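PDB 2ESS: acyl-ACP thioesterase from Bacteroides thetaiotaomicron, which probably hydrolyses the thioester of fatty acyl groups carried on acyl carrier protein, releasing free fatty acids in fatty acid biosynthesis. Local coordinates for residues N177-R180 with Y181-I185; F41-D45 with R46-I50. All blocks are in the same frame, centred on the assembly; numbering follows the deposited sequence.

The two contacts sit at opposite kinds of helix end in the N- and C-terminal hot-dog domains of this thioesterase. Contact 2 (41-45 with 46-50) closes helix 28-45 of the N-terminal domain, whereas contact 1 (177-180 with 181-185) opens helix 178-186 of the C-terminal domain. Their centres are 24 Å apart and their nearest atoms about 10 Å, so they do not touch; helix 28-45 nevertheless joins them, since its Leu36 and Met28 pack on residues of contact 1. Contact 1 lies close to the calcium ion held by Asp171 and His175, the ion and the nearest atom of the Asn177 side chain being about 5 Å apart, while contact 2 is remote from that site.

Contact 1. Residues N177-R180 with Y181-I185; sequences NSIR and YIEHI
Asn177, the N-cap of helix 178-186, accepts from Arg180 N and Ile179 N at its OD1, while its backbone O takes a weak bond from Tyr181 N. The bond from Arg180 N is 3.0 Å long and reaches OD1 at a tilt from the amide plane; the one from Ile179 N is bent and weak. Asparagine suits this place because its short amide can turn back over backbone N-H groups that have no preceding turn to accept them. After the weak start at Asn177 O the helical bonds become regular, with Glu183 N 3.1 Å from Ile179 O and His184 N 3.1 Å from Arg180 O.

Arg180 and Glu183 run alongside each other, pointing the same way, and form a salt bridge between NH1 of Arg180 and OE1 of Glu183 at 3.2 Å. It rests on charge alone: the carboxylate lies over one guanidinium face, the planes 56° apart, and no N-H points at OE1. The bend in the arginine chain at chi2 (-75°) brings the group there. Each charge has a second partner, because Arg180 and Glu183 of the second subunit pair reciprocally with them across the dimer interface.

Ile179 and Ile182 add an apolar flank, CD1 meeting CD1 at 4.1 Å; Ile182 continues onto strand 199-206. The His184 ring, whose NE2 bonds to Asp169, brings CD2 to 3.0 Å from Arg180 O.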
# COMPACT_ATOMS: atom_id res chain seq x y z
N ASN A 177 1.20 -0.03 12.10
CA ASN A 177 1.38 -1.34 11.54
C ASN A 177 2.85 -1.61 11.14
O ASN A 177 3.66 -0.68 10.96
CB ASN A 177 0.27 -1.67 10.51
CG ASN A 177 0.57 -1.22 9.11
OD1 ASN A 177 1.67 -1.34 8.65
ND2 ASN A 177 -0.47 -0.76 8.38
N SER A 178 3.17 -2.89 11.08
CA SER A 178 4.51 -3.38 10.77
C SER A 178 5.15 -2.77 9.54
O SER A 178 6.36 -2.45 9.52
CB SER A 178 4.42 -4.89 10.53
OG SER A 178 3.92 -5.54 11.65
N ILE A 179 4.33 -2.61 8.50
CA ILE A 179 4.78 -2.12 7.20
C ILE A 179 5.00 -0.61 7.20
O ILE A 179 5.88 -0.11 6.52
CB ILE A 179 3.75 -2.50 6.10
CG1 ILE A 179 3.59 -4.01 6.06
CG2 ILE A 179 4.20 -2.04 4.74
CD1 ILE A 179 4.89 -4.76 6.05
N ARG A 180 4.18 0.12 7.95
CA ARG A 180 4.33 1.55 8.03
C ARG A 180 5.64 1.92 8.68
O ARG A 180 6.26 2.89 8.28
CB ARG A 180 3.16 2.17 8.78
CG ARG A 180 1.86 2.09 7.99
CD ARG A 180 1.86 3.10 6.88
NE ARG A 180 0.86 2.80 5.87
CZ ARG A 180 0.59 3.60 4.83
NH1 ARG A 180 1.25 4.75 4.69
NH2 ARG A 180 -0.34 3.26 3.95
N TYR A 181 6.11 1.14 9.66
CA TYR A 181 7.44 1.40 10.21
C TYR A 181 8.54 1.28 9.15
O TYR A 181 9.49 2.06 9.18
CB TYR A 181 7.77 0.45 11.33
CG TYR A 181 7.06 0.67 12.64
CD1 TYR A 181 7.28 1.82 13.43
CD2 TYR A 181 6.21 -0.31 13.14
CE1 TYR A 181 6.66 1.98 14.68
CE2 TYR A 181 5.59 -0.15 14.38
CZ TYR A 181 5.82 0.98 15.15
OH TYR A 181 5.18 1.04 16.38
N ILE A 182 8.45 0.26 8.30
CA ILE A 182 9.40 0.08 7.19
C ILE A 182 9.44 1.31 6.28
O ILE A 182 10.53 1.85 6.01
CB ILE A 182 9.06 -1.18 6.36
CG1 ILE A 182 9.20 -2.43 7.25
CG2 ILE A 182 9.99 -1.29 5.14
CD1 ILE A 182 8.86 -3.77 6.52
N GLU A 183 8.28 1.75 5.81
CA GLU A 183 8.19 2.96 4.99
C GLU A 183 8.83 4.18 5.64
O GLU A 183 9.58 4.91 5.01
CB GLU A 183 6.75 3.32 4.67
CG GLU A 183 6.05 2.36 3.68
CD GLU A 183 4.58 2.78 3.34
OE1 GLU A 183 4.22 3.97 3.63
OE2 GLU A 183 3.82 1.93 2.79
N HIS A 184 8.51 4.43 6.91
CA HIS A 184 9.08 5.61 7.58
C HIS A 184 10.61 5.52 7.74
O HIS A 184 11.30 6.50 7.61
CB HIS A 184 8.38 5.88 8.91
CG HIS A 184 6.92 6.20 8.77
ND1 HIS A 184 6.46 7.21 7.95
CD2 HIS A 184 5.82 5.64 9.33
CE1 HIS A 184 5.14 7.25 8.00
NE2 HIS A 184 4.73 6.31 8.83
N ILE A 185 11.14 4.34 8.01
CA ILE A 185 12.58 4.16 8.18
C ILE A 185 13.29 4.42 6.85
O ILE A 185 14.30 5.16 6.79
CB ILE A 185 12.90 2.74 8.75
CG1 ILE A 185 12.44 2.66 10.22
CG2 ILE A 185 14.39 2.42 8.67
CD1 ILE A 185 12.33 1.28 10.72

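Contact 2. Residues F41-D45 with R46-I50; sequences FHASD and RGFGI
Helix 28-45 ends here in a Schellman motif: Phe48 N bonds to Ala43 O at 3.0 Å and Gly47 N to Ser44 O at 3.2 Å, with Gly47 as the C-prime residue. Its positive phi (78°) favours glycine. Ala43 O also accepts Arg46 N, and the two donors come from opposite faces of the carbonyl plane.

The side chain of Arg46 folds back along the last turn and lays its guanidinium flat on the His42 ring, centres 3.7 Å apart and planes at 13°. His42 CG stands anti to the backbone N (chi1 -179°), which brings the ring under the arginine; NE2 is hydrogen-bonded to Lys7 O and ND1 accepts from Arg95 NH2, which fixes the ring's rotation. Arg46 NH1 donates to His42 O at 3.0 Å, in the plane of that carbonyl and on a lone pair, though the oxygen sits somewhat out of the guanidinium plane. A water at the guanidinium edge joins NH1 to Asp45 OD2. A leucine in place of Arg46 would probably leave His42 O without this side-chain donor and the histidine face without its flat, polar cover.

Beyond the turn, Phe48 folds back against the helix, where the small Ala43 lets its ring come close. Ala43 CA makes a CH-pi contact over one face, 3.9 Å from the ring centroid, and Ala43 CB touches Phe48 CE1 at 3.6 Å.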
# COMPACT_ATOMS: atom_id res chain seq x y z
N PHE A 41 -1.63 -16.65 4.69
CA PHE A 41 -2.35 -17.58 3.80
C PHE A 41 -1.96 -19.03 4.14
O PHE A 41 -2.79 -19.95 4.17
CB PHE A 41 -2.05 -17.39 2.30
CG PHE A 41 -2.27 -15.98 1.75
CD1 PHE A 41 -3.33 -15.17 2.17
CD2 PHE A 41 -1.41 -15.48 0.74
CE1 PHE A 41 -3.50 -13.86 1.62
CE2 PHE A 41 -1.57 -14.19 0.19
CZ PHE A 41 -2.61 -13.38 0.63
N HIS A 42 -0.67 -19.21 4.34
CA HIS A 42 -0.07 -20.53 4.48
C HIS A 42 -0.54 -21.14 5.81
O HIS A 42 -1.05 -22.24 5.82
CB HIS A 42 1.46 -20.43 4.39
CG HIS A 42 2.17 -21.73 4.50
ND1 HIS A 42 2.54 -22.28 5.71
CD2 HIS A 42 2.59 -22.60 3.54
CE1 HIS A 42 3.14 -23.44 5.49
NE2 HIS A 42 3.19 -23.66 4.18
N ALA A 43 -0.43 -20.37 6.89
CA ALA A 43 -0.87 -20.80 8.22
C ALA A 43 -2.38 -21.06 8.25
O ALA A 43 -2.81 -22.06 8.79
CB ALA A 43 -0.51 -19.76 9.32
N SER A 44 -3.17 -20.15 7.68
CA SER A 44 -4.62 -20.25 7.79
C SER A 44 -5.14 -21.44 7.01
O SER A 44 -5.98 -22.18 7.51
CB SER A 44 -5.33 -18.96 7.37
OG SER A 44 -4.89 -18.54 6.10
N ASP A 45 -4.60 -21.64 5.83
CA ASP A 45 -5.02 -22.77 5.05
C ASP A 45 -4.71 -24.08 5.74
O ASP A 45 -5.32 -25.07 5.41
CB ASP A 45 -4.35 -22.75 3.67
CG ASP A 45 -4.92 -21.64 2.75
OD1 ASP A 45 -5.96 -21.01 3.08
OD2 ASP A 45 -4.30 -21.39 1.69
N ARG A 46 -3.74 -24.11 6.64
CA ARG A 46 -3.34 -25.36 7.26
C ARG A 46 -3.75 -25.43 8.71
O ARG A 46 -3.38 -26.36 9.41
CB ARG A 46 -1.83 -25.52 7.14
CG ARG A 46 -1.40 -25.82 5.73
CD ARG A 46 0.00 -25.39 5.51
NE ARG A 46 0.42 -25.61 4.13
CZ ARG A 46 0.06 -24.85 3.10
NH1 ARG A 46 -0.72 -23.78 3.24
NH2 ARG A 46 0.51 -25.15 1.90
N GLY A 47 -4.49 -24.44 9.18
CA GLY A 47 -5.10 -24.49 10.52
C GLY A 47 -4.17 -24.19 11.67
O GLY A 47 -4.36 -24.70 12.77
N PHE A 48 -3.17 -23.34 11.46
CA PHE A 48 -2.33 -22.90 12.56
C PHE A 48 -2.08 -21.39 12.57
O PHE A 48 -1.13 -20.91 13.18
CB PHE A 48 -1.00 -23.68 12.65
CG PHE A 48 -0.11 -23.61 11.45
CD1 PHE A 48 0.78 -22.54 11.27
CD2 PHE A 48 -0.08 -24.67 10.54
CE1 PHE A 48 1.64 -22.52 10.20
CE2 PHE A 48 0.78 -24.66 9.43
CZ PHE A 48 1.64 -23.58 9.27
N GLY A 49 -2.98 -20.68 11.91
CA GLY A 49 -2.97 -19.25 11.87
C GLY A 49 -3.61 -18.58 13.08
O GLY A 49 -4.00 -19.22 14.06
N ILE A 50 -3.69 -17.25 13.01
CA ILE A 50 -4.21 -16.46 14.11
C ILE A 50 -5.62 -16.91 14.53
O ILE A 50 -5.89 -17.08 15.72
CB ILE A 50 -4.17 -14.95 13.74
CG1 ILE A 50 -2.70 -14.48 13.71
CG2 ILE A 50 -4.99 -14.11 14.80
CD1 ILE A 50 -2.45 -13.02 13.41
O HOH W 1 -1.68 -21.86 1.16